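Local coordinates for protein putative beta-glucosidase (Bifidobacterium adolescentis, PDB 5WAB) that hydrolyses beta-glucosides as a family 3 glycoside hydrolase and probably also removes terminal arabinopyranosyl units from ginsenoside Rb2, at residues P108-K113 against E123-P129; L152-A156 against F181-I187; R174-Y180 against Y520-V526. Numbering follows the deposited sequence.

How the interactions relate
From the N terminus, interaction 1 comes first: in the long loop between strand 102-106 and helix 129-144 it closes the nine residues that separate 108-113 from 123-129. Interaction 2 follows in series and brings strand 149-155 against helix 182-190. Interaction 3 crosses it, since 174-180 lies between the two segments of interaction 2 while its partner, 520-526, comes some 340 residues later, in the C-terminal domain. Salt bridge Glu-123 to Lys-153 and the packing of Val-110 on Phe-184 join interactions 1 and 2. Ile-112 and Pro-129 rest on Ile-179, and Phe-181 on Leu-176, so all three form a continuous buried path from the barrel to the C-terminal domain.

Interaction 1. Residues P108-K113 against E123-P129; sequences PGVNIK and EYWSEDP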
loop_
_atom_site.group_PDB
_atom_site.type_symbol
_atom_site.label_atom_id
_atom_site.label_comp_id
_atom_site.label_asym_id
_atom_site.label_seq_id
_atom_site.Cartn_x
_atom_site.Cartn_y
_atom_site.Cartn_z
ATOM N N PRO A 108 8.279 -1.229 -3.914
ATOM C CA PRO A 108 7.130 -1.765 -3.181
ATOM C C PRO A 108 5.962 -2.138 -4.100
ATOM O O PRO A 108 5.981 -1.821 -5.294
ATOM C CB PRO A 108 6.751 -0.605 -2.262
ATOM C CG PRO A 108 7.069 0.618 -3.095
ATOM C CD PRO A 108 8.264 0.246 -3.954
ATOM N N GLY A 109 4.960 -2.822 -3.541
ATOM C CA GLY A 109 3.751 -3.158 -4.268
ATOM C C GLY A 109 2.671 -2.144 -3.943
ATOM O O GLY A 109 2.449 -1.818 -2.777
ATOM N N VAL A 110 2.039 -1.610 -4.987
ATOM C CA VAL A 110 1.082 -0.522 -4.826
ATOM C C VAL A 110 -0.278 -0.867 -5.436
ATOM O O VAL A 110 -1.083 0.022 -5.688
ATOM C CB VAL A 110 1.628 0.805 -5.398
ATOM C CG1 VAL A 110 2.874 1.224 -4.666
ATOM C CG2 VAL A 110 1.913 0.694 -6.891
ATOM N N ASN A 111 -0.553 -2.150 -5.665
ATOM C CA ASN A 111 -1.844 -2.532 -6.224
ATOM C C ASN A 111 -2.983 -2.130 -5.295
ATOM O O ASN A 111 -2.873 -2.211 -4.069
ATOM C CB ASN A 111 -1.901 -4.033 -6.490
ATOM C CG ASN A 111 -0.908 -4.481 -7.540
ATOM O OD1 ASN A 111 0.037 -5.209 -7.245
ATOM N ND2 ASN A 111 -1.117 -4.047 -8.772
ATOM N N ILE A 112 -4.073 -1.659 -5.897
ATOM C CA ILE A 112 -5.247 -1.249 -5.140
ATOM C C ILE A 112 -5.877 -2.462 -4.474
ATOM O O ILE A 112 -6.029 -3.525 -5.092
ATOM C CB ILE A 112 -6.246 -0.538 -6.064
ATOM C CG1 ILE A 112 -5.640 0.763 -6.589
ATOM C CG2 ILE A 112 -7.558 -0.282 -5.349
ATOM C CD1 ILE A 112 -5.225 1.726 -5.495
ATOM N N LYS A 113 -6.232 -2.316 -3.197
ATOM C CA LYS A 113 -6.986 -3.339 -2.474
ATOM C C LYS A 113 -8.453 -3.185 -2.863
ATOM O O LYS A 113 -9.257 -2.564 -2.167
ATOM C CB LYS A 113 -6.769 -3.206 -0.976
ATOM C CG LYS A 113 -5.308 -3.258 -0.615
ATOM C CD LYS A 113 -5.048 -3.222 0.873
ATOM C CE LYS A 113 -3.551 -3.067 1.099
ATOM N NZ LYS A 113 -3.117 -3.100 2.520
ATOM N N GLU A 123 0.890 -6.909 1.600
ATOM C CA GLU A 123 2.054 -6.349 0.930
ATOM C C GLU A 123 1.737 -5.064 0.173
ATOM O O GLU A 123 2.652 -4.440 -0.375
ATOM C CB GLU A 123 2.598 -7.411 -0.040
ATOM C CG GLU A 123 4.004 -7.253 -0.588
ATOM C CD GLU A 123 4.427 -8.504 -1.358
ATOM O OE1 GLU A 123 3.745 -9.535 -1.203
ATOM O OE2 GLU A 123 5.411 -8.463 -2.128
ATOM N N TYR A 124 0.470 -4.640 0.152
ATOM C CA TYR A 124 0.036 -3.414 -0.513
ATOM C C TYR A 124 -0.359 -2.362 0.520
ATOM O O TYR A 124 -0.367 -2.613 1.725
ATOM C CB TYR A 124 -1.116 -3.698 -1.484
ATOM C CG TYR A 124 -0.800 -4.756 -2.521
ATOM C CD1 TYR A 124 0.501 -4.963 -2.952
ATOM C CD2 TYR A 124 -1.806 -5.549 -3.063
ATOM C CE1 TYR A 124 0.792 -5.925 -3.887
ATOM C CE2 TYR A 124 -1.523 -6.515 -4.001
ATOM C CZ TYR A 124 -0.223 -6.695 -4.408
ATOM O OH TYR A 124 0.064 -7.650 -5.340
ATOM N N TRP A 125 -0.722 -1.173 0.034
ATOM C CA TRP A 125 -0.830 -0.002 0.899
ATOM C C TRP A 125 -2.267 0.417 1.215
ATOM O O TRP A 125 -2.597 0.606 2.388
ATOM C CB TRP A 125 -0.047 1.159 0.278
ATOM C CG TRP A 125 1.433 0.894 0.291
ATOM C CD1 TRP A 125 2.131 0.138 -0.602
ATOM C CD2 TRP A 125 2.396 1.382 1.237
ATOM N NE1 TRP A 125 3.461 0.115 -0.271
ATOM C CE2 TRP A 125 3.653 0.873 0.853
ATOM C CE3 TRP A 125 2.318 2.199 2.367
ATOM C CZ2 TRP A 125 4.821 1.155 1.558
ATOM C CZ3 TRP A 125 3.481 2.475 3.070
ATOM C CH2 TRP A 125 4.714 1.956 2.664
ATOM N N SER A 126 -3.136 0.585 0.221
ATOM C CA SER A 126 -4.450 1.142 0.525
ATOM C C SER A 126 -5.467 0.707 -0.520
ATOM O O SER A 126 -5.125 0.141 -1.560
ATOM C CB SER A 126 -4.404 2.675 0.611
ATOM O OG SER A 126 -5.697 3.229 0.790
ATOM N N GLU A 127 -6.735 0.972 -0.208
ATOM C CA GLU A 127 -7.810 0.916 -1.187
ATOM C C GLU A 127 -7.927 2.207 -1.978
ATOM O O GLU A 127 -8.681 2.252 -2.956
ATOM C CB GLU A 127 -9.147 0.649 -0.489
ATOM C CG GLU A 127 -9.669 1.850 0.304
ATOM C CD GLU A 127 -10.830 1.515 1.228
ATOM O OE1 GLU A 127 -10.820 0.428 1.840
ATOM O OE2 GLU A 127 -11.764 2.338 1.329
ATOM N N ASP A 128 -7.217 3.260 -1.571
ATOM C CA ASP A 128 -7.317 4.563 -2.203
ATOM C C ASP A 128 -6.074 4.839 -3.030
ATOM O O ASP A 128 -4.958 4.629 -2.538
ATOM C CB ASP A 128 -7.494 5.659 -1.154
ATOM C CG ASP A 128 -7.615 7.031 -1.777
ATOM O OD1 ASP A 128 -8.692 7.303 -2.347
ATOM O OD2 ASP A 128 -6.647 7.823 -1.720
ATOM N N PRO A 129 -6.211 5.304 -4.276
ATOM C CA PRO A 129 -5.003 5.522 -5.093
ATOM C C PRO A 129 -4.110 6.648 -4.589
ATOM O O PRO A 129 -2.881 6.509 -4.624
ATOM C CB PRO A 129 -5.575 5.811 -6.487
ATOM C CG PRO A 129 -6.958 6.321 -6.235
ATOM C CD PRO A 129 -7.451 5.594 -5.018
HETATM O O HOH W 1 -1.860 -0.047 -2.445
HETATM O O HOH W 2 -4.408 -0.782 4.263
#
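Start with Tyr-124 and Lys-113, which give up the largest areas here. The Tyr-124 ring packs against 109-111, and Asn-111 CB makes a CH-pi contact over its face, 3.7 Å from the ring centroid. Gly-109 is tight against the same ring: an ideal beta carbon there would lie 2.8 Å from Tyr-124 CE1, a clash. The Tyr-124 hydroxyl bonds to His-154 on the next strand. Lys-113, with every torsion after chi1 trans, runs back along the other segment until NZ donates to Tyr-124 O at 2.9 Å; Cys-121 O takes NZ as well, and a water bridges it to Trp-125 O. The lysine's backbone closes the far end, Lys-113 N to Ser-126 O at 3.2 Å. Between these bonds a second water links Asn-111 O with Trp-125 N. Two direct hydrogen bonds and bridging waters tie two segments of the irregular loop between strand 102-106 and helix 129-144, giving buried Lys-113 N, Asn-111 O, Trp-125 N and Trp-125 O partners and solvating the lysine ammonium with carbonyls and water.

Interaction 2. Residues L152-A156 against F181-I187; sequences LKHFA and FPAFEHI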
loop_
_atom_site.group_PDB
_atom_site.type_symbol
_atom_site.label_atom_id
_atom_site.label_comp_id
_atom_site.label_asym_id
_atom_site.label_seq_id
_atom_site.Cartn_x
_atom_site.Cartn_y
_atom_site.Cartn_z
ATOM N N LEU A 152 8.820 -0.882 -8.588
ATOM C CA LEU A 152 7.390 -0.627 -8.465
ATOM C C LEU A 152 6.619 -1.794 -9.062
ATOM O O LEU A 152 6.740 -2.076 -10.255
ATOM C CB LEU A 152 7.040 0.679 -9.179
ATOM C CG LEU A 152 5.684 1.316 -8.886
ATOM C CD1 LEU A 152 5.541 1.562 -7.395
ATOM C CD2 LEU A 152 5.547 2.615 -9.670
ATOM N N LYS A 153 5.847 -2.489 -8.229
ATOM C CA LYS A 153 5.526 -3.890 -8.472
ATOM C C LYS A 153 4.088 -4.105 -8.924
ATOM O O LYS A 153 3.145 -3.546 -8.348
ATOM C CB LYS A 153 5.805 -4.719 -7.212
ATOM C CG LYS A 153 6.616 -5.963 -7.497
ATOM C CD LYS A 153 7.223 -6.556 -6.234
ATOM C CE LYS A 153 6.187 -7.087 -5.282
ATOM N NZ LYS A 153 6.849 -7.848 -4.188
ATOM N N HIS A 154 3.954 -4.952 -9.955
ATOM C CA HIS A 154 2.720 -5.533 -10.486
ATOM C C HIS A 154 1.861 -4.505 -11.202
ATOM O O HIS A 154 0.714 -4.253 -10.825
ATOM C CB HIS A 154 1.939 -6.238 -9.384
ATOM C CG HIS A 154 2.778 -7.170 -8.576
ATOM N ND1 HIS A 154 2.528 -7.436 -7.248
ATOM C CD2 HIS A 154 3.881 -7.884 -8.904
ATOM C CE1 HIS A 154 3.436 -8.283 -6.795
ATOM N NE2 HIS A 154 4.271 -8.568 -7.778
ATOM N N PHE A 155 2.405 -3.974 -12.284
ATOM C CA PHE A 155 1.755 -2.975 -13.119
ATOM C C PHE A 155 1.091 -3.699 -14.292
ATOM O O PHE A 155 1.781 -4.238 -15.161
ATOM C CB PHE A 155 2.807 -1.964 -13.578
ATOM C CG PHE A 155 2.276 -0.826 -14.400
ATOM C CD1 PHE A 155 1.436 0.123 -13.841
ATOM C CD2 PHE A 155 2.686 -0.664 -15.714
ATOM C CE1 PHE A 155 0.970 1.184 -14.595
ATOM C CE2 PHE A 155 2.229 0.399 -16.471
ATOM C CZ PHE A 155 1.373 1.323 -15.914
ATOM N N ALA A 156 -0.242 -3.744 -14.309
ATOM C CA ALA A 156 -1.095 -3.169 -13.271
ATOM C C ALA A 156 -2.319 -4.043 -13.018
ATOM O O ALA A 156 -2.511 -5.076 -13.676
ATOM C CB ALA A 156 -1.536 -1.761 -13.660
ATOM N N PHE A 181 -4.333 3.178 -11.767
ATOM C CA PHE A 181 -3.147 3.830 -12.316
ATOM C C PHE A 181 -2.549 4.906 -11.408
ATOM O O PHE A 181 -1.318 4.967 -11.304
ATOM C CB PHE A 181 -3.456 4.446 -13.688
ATOM C CG PHE A 181 -3.453 3.453 -14.820
ATOM C CD1 PHE A 181 -3.075 2.134 -14.610
ATOM C CD2 PHE A 181 -3.861 3.831 -16.092
ATOM C CE1 PHE A 181 -3.073 1.218 -15.655
ATOM C CE2 PHE A 181 -3.871 2.918 -17.138
ATOM C CZ PHE A 181 -3.475 1.613 -16.917
ATOM N N PRO A 182 -3.348 5.783 -10.764
ATOM C CA PRO A 182 -2.756 6.990 -10.147
ATOM C C PRO A 182 -1.610 6.735 -9.179
ATOM O O PRO A 182 -0.700 7.572 -9.097
ATOM C CB PRO A 182 -3.952 7.636 -9.438
ATOM C CG PRO A 182 -5.097 7.252 -10.263
ATOM C CD PRO A 182 -4.821 5.830 -10.683
ATOM N N ALA A 183 -1.631 5.633 -8.423
ATOM C CA ALA A 183 -0.511 5.336 -7.535
ATOM C C ALA A 183 0.757 5.048 -8.329
ATOM O O ALA A 183 1.841 5.529 -7.979
ATOM C CB ALA A 183 -0.855 4.157 -6.625
ATOM N N PHE A 184 0.642 4.264 -9.400
ATOM C CA PHE A 184 1.778 4.062 -10.293
ATOM C C PHE A 184 2.205 5.378 -10.931
ATOM O O PHE A 184 3.397 5.702 -10.982
ATOM C CB PHE A 184 1.430 3.032 -11.367
ATOM C CG PHE A 184 1.328 1.608 -10.863
ATOM C CD1 PHE A 184 2.474 0.862 -10.634
ATOM C CD2 PHE A 184 0.090 1.003 -10.662
ATOM C CE1 PHE A 184 2.398 -0.455 -10.192
ATOM C CE2 PHE A 184 0.005 -0.316 -10.222
ATOM C CZ PHE A 184 1.169 -1.046 -9.985
ATOM N N GLU A 185 1.234 6.154 -11.421
ATOM C CA GLU A 185 1.547 7.402 -12.110
ATOM C C GLU A 185 2.280 8.382 -11.200
ATOM O O GLU A 185 3.280 8.984 -11.607
ATOM C CB GLU A 185 0.262 8.028 -12.661
ATOM C CG GLU A 185 0.491 9.328 -13.434
ATOM C CD GLU A 185 -0.796 10.087 -13.728
ATOM O OE1 GLU A 185 -1.867 9.693 -13.214
ATOM O OE2 GLU A 185 -0.732 11.095 -14.466
ATOM N N HIS A 186 1.832 8.519 -9.948
ATOM C CA HIS A 186 2.442 9.494 -9.047
ATOM C C HIS A 186 3.881 9.128 -8.708
ATOM O O HIS A 186 4.747 10.004 -8.632
ATOM C CB HIS A 186 1.625 9.622 -7.761
ATOM C CG HIS A 186 2.239 10.546 -6.754
ATOM N ND1 HIS A 186 2.215 11.918 -6.887
ATOM C CD2 HIS A 186 2.941 10.289 -5.625
ATOM C CE1 HIS A 186 2.853 12.465 -5.867
ATOM N NE2 HIS A 186 3.305 11.498 -5.090
ATOM N N ILE A 187 4.146 7.853 -8.450
ATOM C CA ILE A 187 5.501 7.447 -8.096
ATOM C C ILE A 187 6.438 7.562 -9.297
ATOM O O ILE A 187 7.603 7.956 -9.155
ATOM C CB ILE A 187 5.458 6.031 -7.504
ATOM C CG1 ILE A 187 4.573 6.052 -6.246
ATOM C CG2 ILE A 187 6.849 5.545 -7.189
ATOM C CD1 ILE A 187 4.379 4.703 -5.580
#
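Phe-181, just ahead of the helix, opens the contact. Its CE1 meets Ala-156 CB at 3.9 Å, and its ring lies obliquely to that of Phe-155, centroids 5.8 Å apart. The peptide between Phe-155 and Ala-156 is cis, and Ala-156 CB points toward the helix segment. One turn on comes Phe-184, the heart of the contact. Phe-155 presents its ring edge to the Phe-184 face in a T-shaped pair, centroids 4.8 Å apart and planes at 63°, while Phe-155 CB adds a CH-pi contact to that ring. Leu-152 CD2 packs on Phe-184 CD1 at 3.7 Å, and Phe-184 CZ reaches the corner of the strand, 3.3 Å from His-154 O. A further turn along, Ile-187 CD1 meets Leu-152 CD1 at 3.8 Å. No hydrogen bond crosses: this is hydrophobic packing of a barrel strand on the second helix of the connection to its parallel neighbour 195-198, a beta-alpha-beta crossover. The His-154 ring leads away from the helix; ND1 bonds to Tyr-124 OH and NE2 to a glycerol, probably from the crystallisation liquor, which may mark a pocket. Strand 149-155 pairs with 195-198, helix 129-144 covers Ala-183 and Ile-187, and helix 212-222 packs on Phe-155 and Phe-181.

Interaction 3. Residues R174-Y180 against Y520-V526; sequences RALREIY and YGEGVFV
This is an interdomain contact: a double-turn loop of the C-terminal domain pushed against a helix of the N-terminal, TIM-barrel-family domain. Build 174-180 as a helix that widens into a pi-type turn at 176-180, with a weak bond from Tyr-180 N to Ala-175 O, 3.3 Å. Build 520-526 as a type I turn, Tyr-520 to Gly-523, overlapping a type II' turn, Glu-522 to Phe-525. Gly-523 takes the positive phi of the second turn (67/-133), and Phe-525 centres an inverse gamma turn. The closest CA atoms are those of Ala-175 and Val-524, 4.8 Å apart.

Val-524, chi1 m, is the bump. It fills a hollow floored by Ala-175, whose CA lies 3.8 Å from Val-524 CG1, and walled by Ile-179, whose CD1 is 4.1 Å from Val-524 CB. Arg-174 lays a guanidinium face over CG1, held by its salt bridge from NE to Glu-178 OE2, 3.1 Å; Arg-174 NH2 also bonds to Ala-596 O, and Glu-178 OE2 to Trp-630 N. Farther along the loop, Ile-179 CG2 meets Val-526 CG2 at 4.3 Å. Tyr-180 (chi1 m) and Tyr-520 (chi1 m) approach obliquely, centroids 5.1 Å apart. Tyr-520 OH hydrogen-bonds to Asn-159, and Glu-522 forms a salt bridge with Arg-114. No direct hydrogen bond crosses; one water bridges the segments, accepting from Tyr-180 OH at 2.6 Å and donating to Gly-523 O at 2.6 Å and Glu-522 OE2 at 3.0 Å.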
loop_
_atom_site.group_PDB
_atom_site.type_symbol
_atom_site.label_atom_id
_atom_site.label_comp_id
_atom_site.label_asym_id
_atom_site.label_seq_id
_atom_site.Cartn_x
_atom_site.Cartn_y
_atom_site.Cartn_z
ATOM N N ARG A 174 -12.075 4.641 -17.293
ATOM C CA ARG A 174 -12.163 5.509 -16.119
ATOM C C ARG A 174 -11.606 4.825 -14.880
ATOM O O ARG A 174 -10.820 5.418 -14.132
ATOM C CB ARG A 174 -13.609 5.938 -15.870
ATOM C CG ARG A 174 -14.029 7.189 -16.597
ATOM C CD ARG A 174 -15.293 7.768 -15.982
ATOM N NE ARG A 174 -15.090 8.297 -14.633
ATOM C CZ ARG A 174 -16.071 8.494 -13.752
ATOM N NH1 ARG A 174 -17.323 8.199 -14.072
ATOM N NH2 ARG A 174 -15.806 8.978 -12.544
ATOM N N ALA A 175 -12.009 3.577 -14.637
ATOM C CA ALA A 175 -11.549 2.889 -13.437
ATOM C C ALA A 175 -10.045 2.654 -13.483
ATOM O O ALA A 175 -9.359 2.797 -12.463
ATOM C CB ALA A 175 -12.313 1.575 -13.256
ATOM N N LEU A 176 -9.509 2.322 -14.662
ATOM C CA LEU A 176 -8.060 2.202 -14.812
ATOM C C LEU A 176 -7.371 3.532 -14.527
ATOM O O LEU A 176 -6.404 3.592 -13.760
ATOM C CB LEU A 176 -7.719 1.713 -16.221
ATOM C CG LEU A 176 -7.809 0.217 -16.510
ATOM C CD1 LEU A 176 -7.623 -0.022 -17.980
ATOM C CD2 LEU A 176 -6.769 -0.558 -15.708
ATOM N N ARG A 177 -7.872 4.616 -15.125
ATOM C CA ARG A 177 -7.215 5.913 -15.001
ATOM C C ARG A 177 -7.352 6.498 -13.598
ATOM O O ARG A 177 -6.435 7.172 -13.118
ATOM C CB ARG A 177 -7.786 6.885 -16.031
ATOM C CG ARG A 177 -7.511 6.507 -17.470
ATOM C CD ARG A 177 -6.064 6.726 -17.806
ATOM N NE ARG A 177 -5.806 6.536 -19.228
ATOM C CZ ARG A 177 -4.654 6.831 -19.818
ATOM N NH1 ARG A 177 -3.656 7.334 -19.103
ATOM N NH2 ARG A 177 -4.505 6.634 -21.121
ATOM N N GLU A 178 -8.484 6.275 -12.928
ATOM C CA GLU A 178 -8.726 6.930 -11.647
ATOM C C GLU A 178 -8.403 6.062 -10.437
ATOM O O GLU A 178 -8.111 6.607 -9.365
ATOM C CB GLU A 178 -10.181 7.401 -11.541
ATOM C CG GLU A 178 -10.599 8.435 -12.576
ATOM C CD GLU A 178 -11.937 9.072 -12.257
ATOM O OE1 GLU A 178 -12.311 9.098 -11.066
ATOM O OE2 GLU A 178 -12.625 9.524 -13.198
ATOM N N ILE A 179 -8.463 4.732 -10.559
ATOM C CA ILE A 179 -8.280 3.830 -9.420
ATOM C C ILE A 179 -6.931 3.116 -9.479
ATOM O O ILE A 179 -6.119 3.229 -8.559
ATOM C CB ILE A 179 -9.441 2.816 -9.309
ATOM C CG1 ILE A 179 -10.799 3.530 -9.255
ATOM C CG2 ILE A 179 -9.230 1.913 -8.105
ATOM C CD1 ILE A 179 -10.976 4.473 -8.084
ATOM N N TYR A 180 -6.677 2.366 -10.549
ATOM C CA TYR A 180 -5.558 1.431 -10.561
ATOM C C TYR A 180 -4.271 2.020 -11.117
ATOM O O TYR A 180 -3.200 1.443 -10.890
ATOM C CB TYR A 180 -5.958 0.177 -11.352
ATOM C CG TYR A 180 -7.217 -0.437 -10.783
ATOM C CD1 TYR A 180 -7.156 -1.277 -9.678
ATOM C CD2 TYR A 180 -8.471 -0.133 -11.308
ATOM C CE1 TYR A 180 -8.297 -1.821 -9.129
ATOM C CE2 TYR A 180 -9.627 -0.679 -10.762
ATOM C CZ TYR A 180 -9.530 -1.519 -9.667
ATOM O OH TYR A 180 -10.658 -2.069 -9.104
ATOM N N TYR A 520 -14.610 -5.756 -13.495
ATOM C CA TYR A 520 -14.638 -4.747 -12.435
ATOM C C TYR A 520 -15.898 -3.890 -12.590
ATOM O O TYR A 520 -15.858 -2.697 -12.901
ATOM C CB TYR A 520 -13.375 -3.903 -12.472
ATOM C CG TYR A 520 -12.125 -4.598 -11.969
ATOM C CD1 TYR A 520 -12.039 -5.990 -11.900
ATOM C CD2 TYR A 520 -11.021 -3.856 -11.575
ATOM C CE1 TYR A 520 -10.884 -6.610 -11.440
ATOM C CE2 TYR A 520 -9.874 -4.463 -11.118
ATOM C CZ TYR A 520 -9.804 -5.834 -11.055
ATOM O OH TYR A 520 -8.645 -6.408 -10.598
ATOM N N GLY A 521 -17.043 -4.523 -12.331
ATOM C CA GLY A 521 -18.323 -3.890 -12.592
ATOM C C GLY A 521 -18.627 -2.709 -11.698
ATOM O O GLY A 521 -19.497 -1.898 -12.037
ATOM N N GLU A 522 -17.928 -2.592 -10.566
ATOM C CA GLU A 522 -18.132 -1.474 -9.653
ATOM C C GLU A 522 -17.523 -0.176 -10.168
ATOM O O GLU A 522 -17.851 0.892 -9.638
ATOM C CB GLU A 522 -17.560 -1.818 -8.275
ATOM C CG GLU A 522 -16.040 -1.868 -8.219
ATOM C CD GLU A 522 -15.474 -3.176 -8.732
ATOM O OE1 GLU A 522 -16.262 -4.118 -8.974
ATOM O OE2 GLU A 522 -14.240 -3.261 -8.894
ATOM N N GLY A 523 -16.658 -0.247 -11.180
ATOM C CA GLY A 523 -16.098 0.960 -11.779
ATOM C C GLY A 523 -15.193 1.690 -10.813
ATOM O O GLY A 523 -14.349 1.084 -10.146
ATOM N N VAL A 524 -15.374 3.008 -10.702
ATOM C CA VAL A 524 -14.527 3.766 -9.783
ATOM C C VAL A 524 -15.004 3.674 -8.345
ATOM O O VAL A 524 -14.312 4.168 -7.447
ATOM C CB VAL A 524 -14.410 5.251 -10.182
ATOM C CG1 VAL A 524 -13.735 5.386 -11.555
ATOM C CG2 VAL A 524 -15.774 5.931 -10.166
ATOM N N PHE A 525 -16.148 3.030 -8.092
ATOM C CA PHE A 525 -16.727 2.981 -6.746
ATOM C C PHE A 525 -16.146 1.791 -5.989
ATOM O O PHE A 525 -16.771 0.746 -5.809
ATOM C CB PHE A 525 -18.249 2.943 -6.819
ATOM C CG PHE A 525 -18.848 4.196 -7.394
ATOM C CD1 PHE A 525 -19.063 5.309 -6.590
ATOM C CD2 PHE A 525 -19.159 4.282 -8.743
ATOM C CE1 PHE A 525 -19.602 6.472 -7.118
ATOM C CE2 PHE A 525 -19.702 5.443 -9.277
ATOM C CZ PHE A 525 -19.923 6.537 -8.466
ATOM N N VAL A 526 -14.919 1.982 -5.517
ATOM C CA VAL A 526 -14.161 0.973 -4.791
ATOM C C VAL A 526 -14.007 1.437 -3.352
ATOM O O VAL A 526 -13.646 2.595 -3.104
ATOM C CB VAL A 526 -12.789 0.737 -5.444
ATOM C CG1 VAL A 526 -11.969 -0.244 -4.625
ATOM C CG2 VAL A 526 -12.971 0.235 -6.870
HETATM O O HOH W 3 -12.760 -0.978 -10.190
#